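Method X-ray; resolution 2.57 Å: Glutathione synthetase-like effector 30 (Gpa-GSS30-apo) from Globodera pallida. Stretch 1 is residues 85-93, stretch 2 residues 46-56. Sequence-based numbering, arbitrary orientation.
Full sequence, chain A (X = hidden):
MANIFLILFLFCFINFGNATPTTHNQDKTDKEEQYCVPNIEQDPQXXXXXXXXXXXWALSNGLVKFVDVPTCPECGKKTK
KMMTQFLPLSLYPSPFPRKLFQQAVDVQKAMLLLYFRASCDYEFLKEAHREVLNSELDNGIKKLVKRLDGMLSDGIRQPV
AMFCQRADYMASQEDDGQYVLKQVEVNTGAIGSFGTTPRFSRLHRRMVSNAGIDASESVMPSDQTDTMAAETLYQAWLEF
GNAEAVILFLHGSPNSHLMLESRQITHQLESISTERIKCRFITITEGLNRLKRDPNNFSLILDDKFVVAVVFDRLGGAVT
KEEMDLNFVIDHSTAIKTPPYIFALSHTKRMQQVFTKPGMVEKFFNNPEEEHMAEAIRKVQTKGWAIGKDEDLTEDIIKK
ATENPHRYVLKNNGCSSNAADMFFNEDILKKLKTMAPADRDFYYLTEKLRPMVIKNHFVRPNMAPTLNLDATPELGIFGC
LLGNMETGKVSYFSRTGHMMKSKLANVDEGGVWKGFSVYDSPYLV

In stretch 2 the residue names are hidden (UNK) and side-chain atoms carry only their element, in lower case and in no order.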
ATOM      1  N   GLN A  85       1.072 -10.864   1.983  1.00 42.46           N
ATOM      2  CA  GLN A  85       0.254 -11.006   3.180  1.00 42.23           C
ATOM      3  C   GLN A  85       0.513  -9.814   4.084  1.00 40.33           C
ATOM      4  O   GLN A  85       1.625  -9.307   4.086  1.00 39.03           O
ATOM      5  CB  GLN A  85       0.594 -12.307   3.921  1.00 42.85           C
ATOM      6  CG  GLN A  85      -0.410 -12.700   4.984  1.00 43.92           C
ATOM      7  CD  GLN A  85      -1.827 -12.786   4.437  1.00 45.62           C
ATOM      8  OE1 GLN A  85      -2.556 -11.773   4.372  1.00 45.93           O
ATOM      9  NE2 GLN A  85      -2.234 -13.998   4.040  1.00 47.80           N
ATOM     10  N   PHE A  86      -0.498  -9.377   4.841  1.00 39.46           N
ATOM     11  CA  PHE A  86      -0.330  -8.217   5.727  1.00 39.47           C
ATOM     12  C   PHE A  86       0.458  -8.625   6.960  1.00 39.51           C
ATOM     13  O   PHE A  86       0.513  -9.810   7.304  1.00 38.65           O
ATOM     14  CB  PHE A  86      -1.652  -7.499   6.099  1.00 39.63           C
ATOM     15  CG  PHE A  86      -2.537  -8.264   7.059  1.00 41.21           C
ATOM     16  CD1 PHE A  86      -3.460  -9.212   6.584  1.00 42.13           C
ATOM     17  CD2 PHE A  86      -2.470  -8.029   8.422  1.00 40.20           C
ATOM     18  CE1 PHE A  86      -4.260  -9.920   7.461  1.00 42.45           C
ATOM     19  CE2 PHE A  86      -3.268  -8.730   9.291  1.00 40.98           C
ATOM     20  CZ  PHE A  86      -4.162  -9.677   8.820  1.00 42.34           C
ATOM     21  N   LEU A  87       1.082  -7.636   7.590  1.00 38.87           N
ATOM     22  CA  LEU A  87       1.933  -7.865   8.747  1.00 39.53           C
ATOM     23  C   LEU A  87       1.083  -7.853  10.011  1.00 40.47           C
ATOM     24  O   LEU A  87       0.266  -6.957  10.187  1.00 41.69           O
ATOM     25  CB  LEU A  87       2.988  -6.770   8.831  1.00 38.99           C
ATOM     26  CG  LEU A  87       4.008  -6.705   7.681  1.00 38.62           C
ATOM     27  CD1 LEU A  87       4.879  -5.458   7.800  1.00 37.58           C
ATOM     28  CD2 LEU A  87       4.874  -7.948   7.619  1.00 37.94           C
ATOM     29  N   PRO A  88       1.273  -8.827  10.910  1.00 41.64           N
ATOM     30  CA  PRO A  88       0.447  -8.782  12.110  1.00 42.64           C
ATOM     31  C   PRO A  88       0.668  -7.500  12.938  1.00 41.98           C
ATOM     32  O   PRO A  88       1.786  -7.021  13.070  1.00 41.59           O
ATOM     33  CB  PRO A  88       0.877 -10.037  12.874  1.00 43.52           C
ATOM     34  CG  PRO A  88       2.268 -10.271  12.427  1.00 43.50           C
ATOM     35  CD  PRO A  88       2.233  -9.934  10.965  1.00 42.47           C
ATOM     36  N   LEU A  89      -0.425  -6.992  13.483  1.00 42.05           N
ATOM     37  CA  LEU A  89      -0.502  -5.668  14.071  1.00 42.83           C
ATOM     38  C   LEU A  89      -1.416  -5.679  15.290  1.00 42.50           C
ATOM     39  O   LEU A  89      -2.295  -6.538  15.436  1.00 43.75           O
ATOM     40  CB  LEU A  89      -1.036  -4.680  13.039  1.00 44.63           C
ATOM     41  CG  LEU A  89      -2.420  -4.987  12.402  1.00 46.92           C
ATOM     42  CD1 LEU A  89      -3.537  -4.203  13.068  1.00 48.60           C
ATOM     43  CD2 LEU A  89      -2.458  -4.698  10.906  1.00 47.41           C
ATOM     44  N   SER A  90      -1.184  -4.739  16.183  1.00 41.21           N
ATOM     45  CA  SER A  90      -2.102  -4.507  17.270  1.00 42.20           C
ATOM     46  C   SER A  90      -3.173  -3.601  16.685  1.00 41.73           C
ATOM     47  O   SER A  90      -2.868  -2.769  15.809  1.00 40.65           O
ATOM     48  CB  SER A  90      -1.400  -3.836  18.440  1.00 42.67           C
ATOM     49  OG  SER A  90      -0.853  -2.603  18.027  1.00 42.00           O
ATOM     50  N   LEU A  91      -4.414  -3.769  17.143  1.00 40.83           N
ATOM     51  CA  LEU A  91      -5.528  -3.012  16.592  1.00 40.62           C
ATOM     52  C   LEU A  91      -5.425  -1.529  16.955  1.00 41.07           C
ATOM     53  O   LEU A  91      -5.718  -0.648  16.123  1.00 41.15           O
ATOM     54  CB  LEU A  91      -6.856  -3.574  17.087  1.00 42.07           C
ATOM     55  CG  LEU A  91      -8.151  -3.010  16.472  1.00 42.22           C
ATOM     56  CD1 LEU A  91      -8.196  -3.117  14.966  1.00 42.09           C
ATOM     57  CD2 LEU A  91      -9.356  -3.729  17.036  1.00 43.57           C
ATOM     58  N   TYR A  92      -5.002  -1.270  18.189  1.00 40.49           N
ATOM     59  CA  TYR A  92      -4.919   0.064  18.724  1.00 41.53           C
ATOM     60  C   TYR A  92      -3.528   0.260  19.274  1.00 41.85           C
ATOM     61  O   TYR A  92      -2.832  -0.718  19.594  1.00 41.46           O
ATOM     62  CB  TYR A  92      -5.974   0.266  19.827  1.00 44.46           C
ATOM     63  CG  TYR A  92      -7.379   0.421  19.286  1.00 45.83           C
ATOM     64  CD1 TYR A  92      -7.756   1.582  18.622  1.00 46.12           C
ATOM     65  CD2 TYR A  92      -8.322  -0.610  19.413  1.00 48.52           C
ATOM     66  CE1 TYR A  92      -9.028   1.727  18.096  1.00 47.36           C
ATOM     67  CE2 TYR A  92      -9.619  -0.476  18.890  1.00 49.46           C
ATOM     68  CZ  TYR A  92      -9.964   0.704  18.225  1.00 49.21           C
ATOM     69  OH  TYR A  92     -11.229   0.889  17.703  1.00 49.38           O
ATOM     70  N   PRO A  93      -3.098   1.524  19.382  1.00 42.66           N
ATOM     71  CA  PRO A  93      -1.760   1.764  19.901  1.00 43.35           C
ATOM     72  C   PRO A  93      -1.715   1.446  21.385  1.00 45.09           C
ATOM     73  O   PRO A  93      -2.675   1.708  22.094  1.00 46.20           O
ATOM     74  CB  PRO A  93      -1.513   3.247  19.602  1.00 43.24           C
ATOM     75  CG  PRO A  93      -2.845   3.850  19.370  1.00 43.37           C
ATOM     76  CD  PRO A  93      -3.801   2.762  19.014  1.00 42.83           C
ATOM     77  N   UNK A  46     -18.144  -5.302  16.775  1.00 46.47           N
ATOM     78  CA  UNK A  46     -17.474  -4.071  16.364  1.00 45.51           C
ATOM     79  C   UNK A  46     -15.945  -4.230  16.301  1.00 44.09           C
ATOM     80  O   UNK A  46     -15.318  -3.778  15.337  1.00 41.33           O
ATOM     81  c   UNK A  46     -17.859  -2.893  17.267  1.00 47.12           C
ATOM     82  c   UNK A  46     -19.911  -2.323  15.781  1.00 48.33           C
ATOM     83  c   UNK A  46     -17.094  -1.629  16.889  1.00 46.68           C
ATOM     84  c   UNK A  46     -19.382  -2.627  17.181  1.00 49.00           C
ATOM     85  N   UNK A  47     -15.345  -4.869  17.303  1.00 43.71           N
ATOM     86  CA  UNK A  47     -13.901  -5.131  17.263  1.00 43.18           C
ATOM     87  C   UNK A  47     -13.502  -5.974  16.055  1.00 42.01           C
ATOM     88  O   UNK A  47     -12.465  -5.703  15.434  1.00 40.67           O
ATOM     89  c   UNK A  47     -13.405  -5.812  18.542  1.00 44.69           C
ATOM     90  c   UNK A  47     -13.141  -5.700  21.053  1.00 47.44           C
ATOM     91  c   UNK A  47     -12.318  -3.830  19.611  1.00 45.23           C
ATOM     92  c   UNK A  47     -13.373  -4.906  19.769  1.00 46.05           C
ATOM     93  N   UNK A  48     -14.317  -6.980  15.730  1.00 42.16           N
ATOM     94  CA  UNK A  48     -14.101  -7.779  14.536  1.00 41.84           C
ATOM     95  C   UNK A  48     -14.135  -6.888  13.300  1.00 42.35           C
ATOM     96  O   UNK A  48     -13.228  -6.944  12.472  1.00 42.80           O
ATOM     97  c   UNK A  48     -13.738 -10.268  12.780  1.00 40.32           C
ATOM     98  c   UNK A  48     -15.118  -8.908  14.420  1.00 41.88           C
ATOM     99  c   UNK A  48     -15.092  -9.624  13.054  1.00 41.26           C
ATOM    100  c   UNK A  48     -16.228 -10.607  12.938  1.00 41.89           C
ATOM    101  N   UNK A  49     -15.165  -6.050  13.182  1.00 44.57           N
ATOM    102  CA  UNK A  49     -15.285  -5.145  12.015  1.00 43.67           C
ATOM    103  C   UNK A  49     -14.138  -4.157  11.929  1.00 42.34           C
ATOM    104  O   UNK A  49     -13.711  -3.830  10.840  1.00 43.70           O
ATOM    105  c   UNK A  49     -16.629  -4.426  11.984  1.00 44.38           C
ATOM    106  o   UNK A  49     -20.075  -5.213  12.336  1.00 50.59           O
ATOM    107  c   UNK A  49     -19.160  -4.717  11.619  1.00 49.19           C
ATOM    108  c   UNK A  49     -17.766  -5.370  11.619  1.00 46.93           C
ATOM    109  o   UNK A  49     -19.372  -3.709  10.880  1.00 49.49           O
ATOM    110  N   UNK A  50     -13.622  -3.705  13.061  1.00 42.23           N
ATOM    111  CA  UNK A  50     -12.460  -2.822  13.052  1.00 41.81           C
ATOM    112  C   UNK A  50     -11.164  -3.559  12.724  1.00 40.24           C
ATOM    113  O   UNK A  50     -10.246  -2.967  12.147  1.00 39.15           O
ATOM    114  c   UNK A  50     -13.389  -0.432  16.006  1.00 47.52           C
ATOM    115  c   UNK A  50     -13.438  -1.087  14.636  1.00 45.55           C
ATOM    116  o   UNK A  50     -14.136   0.500  16.266  1.00 50.51           O
ATOM    117  n   UNK A  50     -12.526  -0.920  16.891  1.00 48.33           N
ATOM    118  c   UNK A  50     -12.336  -2.108  14.394  1.00 43.85           C
ATOM    119  N   UNK A  51     -11.075  -4.830  13.111  1.00 39.15           N
ATOM    120  CA  UNK A  51      -9.969  -5.684  12.682  1.00 38.20           C
ATOM    121  C   UNK A  51      -9.857  -5.780  11.178  1.00 36.60           C
ATOM    122  O   UNK A  51      -8.771  -5.633  10.635  1.00 34.57           O
ATOM    123  o   UNK A  51      -9.659  -7.164  14.516  1.00 42.68           O
ATOM    124  c   UNK A  51     -10.134  -7.109  13.205  1.00 39.71           C
ATOM    125  N   UNK A  52     -10.976  -6.087  10.524  1.00 36.71           N
ATOM    126  CA  UNK A  52     -10.992  -6.230   9.070  1.00 36.88           C
ATOM    127  C   UNK A  52     -10.643  -4.917   8.374  1.00 35.52           C
ATOM    128  O   UNK A  52      -9.914  -4.913   7.400  1.00 34.17           O
ATOM    129  c   UNK A  52     -12.697  -8.133   9.048  1.00 39.70           C
ATOM    130  c   UNK A  52     -11.728  -9.190   8.538  1.00 39.98           C
ATOM    131  c   UNK A  52     -14.109  -8.463   8.602  1.00 39.93           C
ATOM    132  c   UNK A  52     -12.339  -6.733   8.581  1.00 37.98           C
ATOM    133  N   UNK A  53     -11.156  -3.819   8.915  1.00 36.15           N
ATOM    134  CA  UNK A  53     -10.841  -2.480   8.460  1.00 36.92           C
ATOM    135  C   UNK A  53      -9.363  -2.179   8.579  1.00 35.78           C
ATOM    136  O   UNK A  53      -8.765  -1.670   7.646  1.00 35.87           O
ATOM    137  o   UNK A  53     -11.785   0.792   8.367  1.00 43.97           O
ATOM    138  c   UNK A  53     -11.650  -1.444   9.251  1.00 39.25           C
ATOM    139  o   UNK A  53     -10.053   0.323   9.609  1.00 42.60           O
ATOM    140  c   UNK A  53     -11.128  -0.015   9.063  1.00 40.90           C
ATOM    141  N   UNK A  54      -8.793  -2.440   9.744  1.00 36.88           N
ATOM    142  CA  UNK A  54      -7.363  -2.191   9.971  1.00 37.50           C
ATOM    143  C   UNK A  54      -6.541  -3.003   8.994  1.00 37.28           C
ATOM    144  O   UNK A  54      -5.682  -2.465   8.306  1.00 38.02           O
ATOM    145  c   UNK A  54      -6.969  -2.544  11.406  1.00 38.17           C
ATOM    146  N   UNK A  55      -6.838  -4.292   8.932  1.00 37.52           N
ATOM    147  CA  UNK A  55      -6.166  -5.207   8.019  1.00 38.83           C
ATOM    148  C   UNK A  55      -6.297  -4.737   6.557  1.00 37.95           C
ATOM    149  O   UNK A  55      -5.312  -4.715   5.845  1.00 37.06           O
ATOM    150  n   UNK A  55      -8.779  -8.693   4.802  1.00 48.70           N
ATOM    151  c   UNK A  55      -6.656  -6.664   8.238  1.00 40.57           C
ATOM    152  c   UNK A  55      -8.148  -8.444   7.243  1.00 45.26           C
ATOM    153  c   UNK A  55      -7.004  -7.471   6.999  1.00 42.26           C
ATOM    154  c   UNK A  55      -9.232  -8.333   6.164  1.00 46.92           C
ATOM    155  N   UNK A  56      -7.490  -4.351   6.118  1.00 37.18           N
ATOM    156  CA  UNK A  56      -7.655  -3.855   4.750  1.00 37.55           C
ATOM    157  C   UNK A  56      -6.964  -2.532   4.473  1.00 36.43           C
ATOM    158  O   UNK A  56      -6.586  -2.281   3.351  1.00 36.00           O
ATOM    159  o   UNK A  56      -8.974  -6.105   3.967  1.00 43.65           O
ATOM    160  c   UNK A  56      -9.134  -3.765   4.372  1.00 39.70           C
ATOM    161  o   UNK A  56     -11.017  -5.253   4.085  1.00 43.04           O
ATOM    162  c   UNK A  56      -9.758  -5.138   4.119  1.00 42.06           C
TER

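Position 46 has four side-chain carbons. The chain forks at the first, and one arm is two carbons long. It touches nothing on stretch 1. This is Ile46.

Position 47 also has four carbons, but the fork is at the second. One terminal methyl lies 3.9 Å from Leu91 CD2 and borders the edge of the Tyr92 ring. This is Leu47, and that methyl is CD2.

Position 48 has the same four carbons with the same fork. Its CA-to-CB bond points away from stretch 1, and it touches nothing there. This is Leu48.

Position 49 has three carbons, the third carrying two oxygens. That is a carboxylate, out of reach of stretch 1. This is Glu49; both carboxylate oxygens are hydrogen-bonded elsewhere in the structure.

Position 50 has three carbons, the third carrying one oxygen and one nitrogen. Its CA-to-CB bond points toward stretch 1, and the amide reaches the edge of the Tyr92 ring. This is Gln50. The model places NE2 only 2.4 Å from Tyr92 OH, too close to carry any interpretation.

Position 51 has one carbon and one oxygen; the oxygen lies 4.3 Å from Leu91 CD2. This is Ser51. Its OG makes a weak hydrogen bond to Leu47 O at 3.3 Å, back along the helix.

Position 52 has four carbons forked at the second, without contact to stretch 1. This is Leu52.

Position 53 has two carbons, the second carrying two oxygens. It does not touch stretch 1. This is Asp53.

Position 54 has a single carbon, 3.8 Å from Leu91 CD1 and 4.2 Å from Leu89 CD1. This is Ala54. The short side chain points toward stretch 1 and meets both leucines.

Position 55 has four carbons in a row ending in nitrogen. CB lies 4.0 Å from the centroid of the Phe86 ring, nearly on the ring normal, a CH-pi contact. The end of the chain leads away from stretch 1. This is Lys55. Its CG is 3.7 Å from Phe86 CE1.

Position 56 has two carbons, the second carrying two oxygens. It makes no contact with stretch 1. This is Asp56. Its OD1 receives the salt bridge from Lys55 NZ at 2.7 Å, so the lysine charge is paired within the helix.

The contact is mainly apolar and buries 385 Å². Leu91 has the largest covered area. Its CD1 packs against the helix backbone, 3.5 Å from Gln50 O, while also meeting Ala54. Phe86 adds a separate contact on the aliphatic part of Lys55. No clear hydrogen bond joins the stretches; the contacts are mostly apolar packing.

Stretch 2 (46-56) ILLEQSLDAKD
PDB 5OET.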